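Local coordinates for Dye type peroxidase A (Streptomyces lividans 1326, PDB 6GZW) that is a haem-dependent dye-decolourising peroxidase that uses hydrogen peroxide to oxidise dyes and other reducing substrates, at the interface of chains A and B. Coordinates in Å, arbitrary orientation; residue numbers count along the deposited sequence, not the author numbering. Chains: chain A/B, Dye type peroxidase A.

Contact 1: the interface of chains A and B. Residues chain A 230-231, 234, 316; chain B 71, 139, 143, 147.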
ATOM      1  N   LEU A 230       5.172 -16.980   6.690  1.00 10.31           N
ATOM      2  CA  LEU A 230       3.763 -17.137   7.014  1.00 10.71           C
ATOM      3  C   LEU A 230       3.232 -18.541   6.711  1.00 11.12           C
ATOM      4  O   LEU A 230       2.343 -19.048   7.415  1.00 11.16           O
ATOM      5  CB  LEU A 230       2.938 -16.082   6.262  1.00 10.32           C
ATOM      6  CG  LEU A 230       3.183 -14.623   6.650  1.00 10.94           C
ATOM      7  CD1 LEU A 230       2.333 -13.730   5.780  1.00 10.31           C
ATOM      8  CD2 LEU A 230       2.887 -14.358   8.133  1.00 11.07           C
ATOM      9  N   ASP A 231       3.795 -19.185   5.678  1.00 12.01           N
ATOM     10  CA  ASP A 231       3.375 -20.557   5.318  1.00 13.07           C
ATOM     11  C   ASP A 231       3.645 -21.503   6.491  1.00 13.38           C
ATOM     12  O   ASP A 231       2.834 -22.374   6.773  1.00 15.13           O
ATOM     13  CB  ASP A 231       4.075 -21.066   4.044  1.00 12.94           C
ATOM     14  CG  ASP A 231       3.560 -20.410   2.769  1.00 13.88           C
ATOM     15  OD1 ASP A 231       2.489 -19.776   2.800  1.00 15.02           O
ATOM     16  OD2 ASP A 231       4.238 -20.532   1.721  1.00 15.03           O
ATOM     17  N   GLU A 234       1.560 -20.025  10.024  1.00 12.35           N
ATOM     18  CA  GLU A 234       0.101 -20.223  10.041  1.00 13.16           C
ATOM     19  C   GLU A 234      -0.294 -21.679  10.097  1.00 14.67           C
ATOM     20  O   GLU A 234      -1.475 -21.984  10.149  1.00 16.35           O
ATOM     21  CB  GLU A 234      -0.531 -19.475   8.857  1.00 12.89           C
ATOM     22  CG  GLU A 234      -0.318 -17.979   9.040  1.00 12.94           C
ATOM     23  CD  GLU A 234      -0.629 -17.111   7.847  1.00 12.83           C
ATOM     24  OE1 GLU A 234      -1.035 -17.627   6.793  1.00 12.17           O
ATOM     25  OE2 GLU A 234      -0.454 -15.866   7.973  1.00 12.41           O
ATOM     26  N   PRO A 316       4.538 -15.833  -0.075  1.00 11.14           N
ATOM     27  CA  PRO A 316       4.339 -14.371  -0.030  1.00 11.18           C
ATOM     28  C   PRO A 316       5.596 -13.622   0.349  1.00 11.27           C
ATOM     29  O   PRO A 316       6.272 -13.964   1.329  1.00 11.22           O
ATOM     30  CB  PRO A 316       3.252 -14.195   1.032  1.00 11.10           C
ATOM     31  CG  PRO A 316       3.409 -15.376   1.935  1.00 11.70           C
ATOM     32  CD  PRO A 316       3.857 -16.508   1.050  1.00 11.61           C
TER
ATOM     33  N   THR B  71      -5.929 -15.754  11.513  1.00 13.16           N
ATOM     34  CA  THR B  71      -4.565 -15.258  11.853  1.00 12.67           C
ATOM     35  C   THR B  71      -4.525 -14.111  12.859  1.00 12.08           C
ATOM     36  O   THR B  71      -3.448 -13.782  13.372  1.00 12.42           O
ATOM     37  CB  THR B  71      -3.837 -14.721  10.606  1.00 12.69           C
ATOM     38  OG1 THR B  71      -4.576 -13.601  10.109  1.00 12.41           O
ATOM     39  CG2 THR B  71      -3.706 -15.795   9.539  1.00 12.63           C
ATOM     40  N   PHE B 139      -5.202  -7.087   3.712  1.00  8.45           N
ATOM     41  CA  PHE B 139      -4.217  -8.132   3.596  1.00  8.74           C
ATOM     42  C   PHE B 139      -4.751  -9.443   4.184  1.00  8.98           C
ATOM     43  O   PHE B 139      -4.594 -10.499   3.606  1.00  9.20           O
ATOM     44  CB  PHE B 139      -2.907  -7.791   4.306  1.00  8.98           C
ATOM     45  CG  PHE B 139      -1.931  -8.884   4.174  1.00  9.28           C
ATOM     46  CD1 PHE B 139      -1.123  -8.999   3.051  1.00  9.79           C
ATOM     47  CD2 PHE B 139      -1.840  -9.869   5.163  1.00  9.30           C
ATOM     48  CE1 PHE B 139      -0.237 -10.071   2.920  1.00  9.95           C
ATOM     49  CE2 PHE B 139      -0.964 -10.923   5.018  1.00  9.72           C
ATOM     50  CZ  PHE B 139      -0.157 -11.033   3.917  1.00  9.58           C
ATOM     51  N   ARG B 143      -4.920 -12.943   2.097  1.00  9.67           N
ATOM     52  CA  ARG B 143      -4.268 -14.129   2.622  1.00 10.45           C
ATOM     53  C   ARG B 143      -5.274 -15.269   2.839  1.00 10.15           C
ATOM     54  O   ARG B 143      -4.972 -16.436   2.526  1.00 10.13           O
ATOM     55  CB  ARG B 143      -3.484 -13.787   3.884  1.00 10.86           C
ATOM     56  CG  ARG B 143      -2.725 -14.951   4.516  1.00 11.02           C
ATOM     57  CD  ARG B 143      -1.718 -15.578   3.571  1.00 11.31           C
ATOM     58  NE  ARG B 143      -0.895 -16.581   4.248  1.00 11.47           N
ATOM     59  CZ  ARG B 143       0.052 -17.352   3.694  1.00 12.03           C
ATOM     60  NH1 ARG B 143       0.347 -17.335   2.393  1.00 11.99           N
ATOM     61  NH2 ARG B 143       0.707 -18.199   4.475  1.00 12.29           N
ATOM     62  N   ARG B 147      -5.139 -18.697   0.870  1.00 12.58           N
ATOM     63  CA  ARG B 147      -4.987 -19.939   1.623  1.00 13.77           C
ATOM     64  C   ARG B 147      -6.133 -20.920   1.410  1.00 13.71           C
ATOM     65  O   ARG B 147      -5.934 -22.153   1.409  1.00 13.86           O
ATOM     66  CB  ARG B 147      -4.762 -19.627   3.096  1.00 15.56           C
ATOM     67  CG  ARG B 147      -3.407 -18.950   3.346  1.00 17.18           C
ATOM     68  CD  ARG B 147      -2.300 -19.957   3.478  1.00 19.99           C
ATOM     69  NE  ARG B 147      -2.428 -20.704   4.726  1.00 22.39           N
ATOM     70  CZ  ARG B 147      -1.672 -21.750   5.047  1.00 25.10           C
ATOM     71  NH1 ARG B 147      -0.711 -22.176   4.210  1.00 26.05           N
ATOM     72  NH2 ARG B 147      -1.875 -22.359   6.205  1.00 26.78           N
TER
HETATM   73  O   HOH W   1       1.466 -19.295   0.435  1.00 14.80           O
HETATM   74  O   HOH W   2      -3.514 -18.798   6.845  1.00 18.32           O
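B:Arg143 reaches across to A:Glu234 and A:Asp231 and holds both acids with one guanidinium group, forming salt bridges to each in a polar patch of the subunit interface, possibly that of a biological dimer. B:Arg143 and A:Glu234 bury the most surface here, 75 Å² each. The grip on A:Glu234 is side-on: the carboxylate oxygen OE1 takes NE of B:Arg143 at 2.8 Å on its syn side. NH2 of B:Arg143 meets OE1 of A:Glu234 at 3.0 Å from above the carboxylate plane. The carboxylate of A:Glu234 and the guanidinium of B:Arg143 are turned 58° apart. A:Asp231 is gripped end-on, its carboxylate nearly coplanar with the guanidinium; OD1 receives NH2 of B:Arg143 at 2.9 Å on the anti side, and a longer, more bent bond from NH1. Each acid thus offers one oxygen to two nitrogens, which fixes the rotation of the guanidinium. The B:Arg143 side chain leaves its helix with CG anti to the backbone N (chi1 -179°) and bends at chi2 (59°) to lay NE against OE1. Over the guanidinium face sits CD of B:Arg147, whose NE reaches OE1 of A:Glu234 through water 2 and adds a longer ionic contact. CG2 of B:Thr71 packs on the A:Glu234 carboxylate, 3.6 Å from OE2. Chain B contributes helix 135-149 and the loop at B:Thr71; chain A contributes helix 230-233, the residue just after it, and the start of strand 316-326.

Contact 2: the interface of chains A and B. Residues chain A 71-73, 75-76; chain B 164, 176-177, 180.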
ATOM      1  N   THR A  71       3.106  18.124  -8.930  1.00 11.78           N
ATOM      2  CA  THR A  71       2.381  17.223  -9.824  1.00 11.50           C
ATOM      3  C   THR A  71       0.870  17.239  -9.619  1.00 11.92           C
ATOM      4  O   THR A  71       0.137  16.604 -10.413  1.00 12.04           O
ATOM      5  CB  THR A  71       2.842  15.776  -9.581  1.00 11.47           C
ATOM      6  OG1 THR A  71       2.523  15.421  -8.224  1.00 11.93           O
ATOM      7  CG2 THR A  71       4.353  15.627  -9.878  1.00 11.97           C
ATOM      8  N   ASP A  72       0.386  17.904  -8.571  1.00 11.51           N
ATOM      9  CA  ASP A  72      -1.016  17.917  -8.149  1.00 11.22           C
ATOM     10  C   ASP A  72      -1.522  16.587  -7.532  1.00 10.93           C
ATOM     11  O   ASP A  72      -2.690  16.517  -7.186  1.00 11.46           O
ATOM     12  CB  ASP A  72      -1.976  18.321  -9.277  1.00 12.53           C
ATOM     13  CG  ASP A  72      -1.727  19.724  -9.749  1.00 13.71           C
ATOM     14  OD1 ASP A  72      -1.777  20.637  -8.913  1.00 14.89           O
ATOM     15  OD2 ASP A  72      -1.556  19.908 -10.962  1.00 17.65           O
ATOM     16  N   VAL A  73      -0.655  15.588  -7.356  1.00 10.78           N
ATOM     17  CA  VAL A  73      -1.096  14.283  -6.836  1.00 10.69           C
ATOM     18  C   VAL A  73      -1.693  14.412  -5.417  1.00 11.14           C
ATOM     19  O   VAL A  73      -2.653  13.715  -5.092  1.00 11.22           O
ATOM     20  CB  VAL A  73       0.038  13.223  -6.884  1.00 10.96           C
ATOM     21  CG1 VAL A  73      -0.330  11.939  -6.137  1.00 10.50           C
ATOM     22  CG2 VAL A  73       0.395  12.893  -8.321  1.00 11.66           C
ATOM     23  N   ARG A  75      -2.996  17.235  -4.204  1.00 12.27           N
ATOM     24  CA  ARG A  75      -3.821  18.394  -4.159  1.00 13.34           C
ATOM     25  C   ARG A  75      -5.190  18.039  -3.551  1.00 13.91           C
ATOM     26  O   ARG A  75      -5.749  16.942  -3.816  1.00 11.87           O
ATOM     27  CB  ARG A  75      -3.923  18.989  -5.573  1.00 14.43           C
ATOM     28  CG  ARG A  75      -4.602  20.322  -5.637  1.00 15.34           C
ATOM     29  CD  ARG A  75      -4.454  20.886  -7.021  1.00 16.20           C
ATOM     30  NE  ARG A  75      -5.015  22.219  -7.085  1.00 17.61           N
ATOM     31  CZ  ARG A  75      -4.602  23.194  -7.888  1.00 18.57           C
ATOM     32  NH1 ARG A  75      -3.554  23.043  -8.705  1.00 19.10           N
ATOM     33  NH2 ARG A  75      -5.237  24.369  -7.847  1.00 20.01           N
ATOM     34  N   ASP A  76      -5.673  18.979  -2.721  1.00 14.93           N
ATOM     35  CA  ASP A  76      -6.938  18.939  -1.968  1.00 15.04           C
ATOM     36  C   ASP A  76      -6.860  18.154  -0.659  1.00 14.84           C
ATOM     37  O   ASP A  76      -7.748  18.301   0.192  1.00 14.75           O
ATOM     38  CB  ASP A  76      -8.121  18.447  -2.790  1.00 16.36           C
ATOM     39  CG  ASP A  76      -8.328  19.261  -4.086  1.00 17.63           C
ATOM     40  OD1 ASP A  76      -8.373  20.531  -4.023  1.00 19.24           O
ATOM     41  OD2 ASP A  76      -8.419  18.625  -5.159  1.00 17.48           O
TER
ATOM     42  N   ARG B 164      -6.778   7.293  -2.385  1.00  9.66           N
ATOM     43  CA  ARG B 164      -7.020   8.250  -1.304  1.00 10.65           C
ATOM     44  C   ARG B 164      -7.832   7.572  -0.187  1.00 10.76           C
ATOM     45  O   ARG B 164      -8.710   6.738  -0.452  1.00 11.46           O
ATOM     46  CB  ARG B 164      -7.803   9.454  -1.836  1.00 11.15           C
ATOM     47  CG  ARG B 164      -8.269  10.440  -0.782  1.00 11.64           C
ATOM     48  CD  ARG B 164      -9.071  11.555  -1.436  1.00 11.69           C
ATOM     49  NE  ARG B 164      -8.227  12.393  -2.271  1.00 11.49           N
ATOM     50  CZ  ARG B 164      -8.688  13.216  -3.214  1.00 11.81           C
ATOM     51  NH1 ARG B 164      -9.993  13.328  -3.453  1.00 12.33           N
ATOM     52  NH2 ARG B 164      -7.835  13.908  -3.938  1.00 12.09           N
ATOM     53  N   ARG B 176      -7.942  11.510  -7.204  1.00 11.94           N
ATOM     54  CA  ARG B 176      -6.889  11.804  -8.168  1.00 11.80           C
ATOM     55  C   ARG B 176      -6.091  10.541  -8.487  1.00 12.04           C
ATOM     56  O   ARG B 176      -6.170   9.509  -7.774  1.00 12.72           O
ATOM     57  CB  ARG B 176      -5.960  12.920  -7.680  1.00 12.11           C
ATOM     58  CG  ARG B 176      -6.634  14.264  -7.578  1.00 12.29           C
ATOM     59  CD  ARG B 176      -5.657  15.342  -7.163  1.00 12.79           C
ATOM     60  NE  ARG B 176      -6.385  16.616  -7.057  1.00 13.27           N
ATOM     61  CZ  ARG B 176      -6.490  17.522  -8.021  1.00 13.25           C
ATOM     62  NH1 ARG B 176      -5.823  17.418  -9.160  1.00 13.16           N
ATOM     63  NH2 ARG B 176      -7.243  18.592  -7.821  1.00 13.73           N
ATOM     64  N   ASN B 177      -5.365  10.615  -9.591  1.00 10.85           N
ATOM     65  CA  ASN B 177      -4.464   9.544 -10.001  1.00 10.30           C
ATOM     66  C   ASN B 177      -3.052  10.094  -9.914  1.00  9.98           C
ATOM     67  O   ASN B 177      -2.853  11.282  -9.556  1.00  9.55           O
ATOM     68  CB  ASN B 177      -4.862   8.982 -11.391  1.00  9.93           C
ATOM     69  CG  ASN B 177      -4.702   9.999 -12.502  1.00 10.35           C
ATOM     70  OD1 ASN B 177      -3.833  10.870 -12.421  1.00  9.83           O
ATOM     71  ND2 ASN B 177      -5.532   9.891 -13.556  1.00 10.13           N
ATOM     72  N   GLY B 180      -1.783  13.290 -11.337  1.00  9.81           N
ATOM     73  CA  GLY B 180      -2.314  14.507 -10.769  1.00  9.96           C
ATOM     74  C   GLY B 180      -3.684  14.905 -11.275  1.00 10.27           C
ATOM     75  O   GLY B 180      -4.229  15.906 -10.841  1.00 11.20           O
TER
HETATM   76  O   HOH W   3      -4.907  14.242  -3.528  1.00 11.58           O
HETATM   77  O   HOH W   4      -8.907  16.135  -5.241  1.00 17.93           O
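The guanidinium of B:Arg176 carries the methylene CB of A:Arg75 on one face, 3.7 Å above the plane and offset toward the rim. In its plane, at the edges, lie the carboxylate oxygen OD2 of A:Asp76 and the carbonyl of B:Gly180. The two arginines cross obliquely with their guanidinium planes 23° apart; CB, CG and CD of A:Arg75 lie against B:Arg176, while the guanidinium ends do not touch. At the edge of the A:Arg75 guanidinium, NH1 of A:Arg75 bonds OD1 of A:Asp72 at 3.0 Å, a salt bridge within chain A that may partly balance the charge of A:Arg75 and ease the approach of the two like-charged groups. Across the interface, NH2 of B:Arg176 forms a nearly straight hydrogen bond, also a salt bridge, to OD2 of A:Asp76 at 2.9 Å, on the syn side but 30° out of the carboxylate plane; NE adds weak bonds to the same oxygen and to the carbonyl O of A:Arg75. At another edge, in plane, NH1 of B:Arg176 bonds O of B:Gly180 at 2.8 Å, a contact within chain B that holds the group's orientation. An extended chain from CG to NE carries the B:Arg176 guanidinium out to the partner, and the turn at chi4 (-94°) sets its plane across the chain. B:Arg164 works through water: its NH2 meets water 4, bound to OD2 of A:Asp76, and water 3, which also contacts the carbonyl oxygens of A:Val73 and A:Arg75. Every residue here belongs to a loop: chain A supplies the stretch between helix 43-61 and strand 83-89, and chain B the segment between strand 153-162 and helix 195-199.

Contact 1 and contact 2 lie about 33 Å apart, measured between the centres of their C-alpha atoms, and so hold well-separated parts of the same two-fold interface, each with a symmetry twin. Thr71 appears as B:Thr71 in contact 1 and A:Thr71 in contact 2, and the loop that carries it serves both patches in each subunit. Contact 1 mixes helices, a strand and loops, whereas contact 2 is loop to loop; in both, arginines of chain B meet acids of chain A. Such paired polar anchoring would suit a stable dimer, although the structure alone does not establish the oligomeric state in solution.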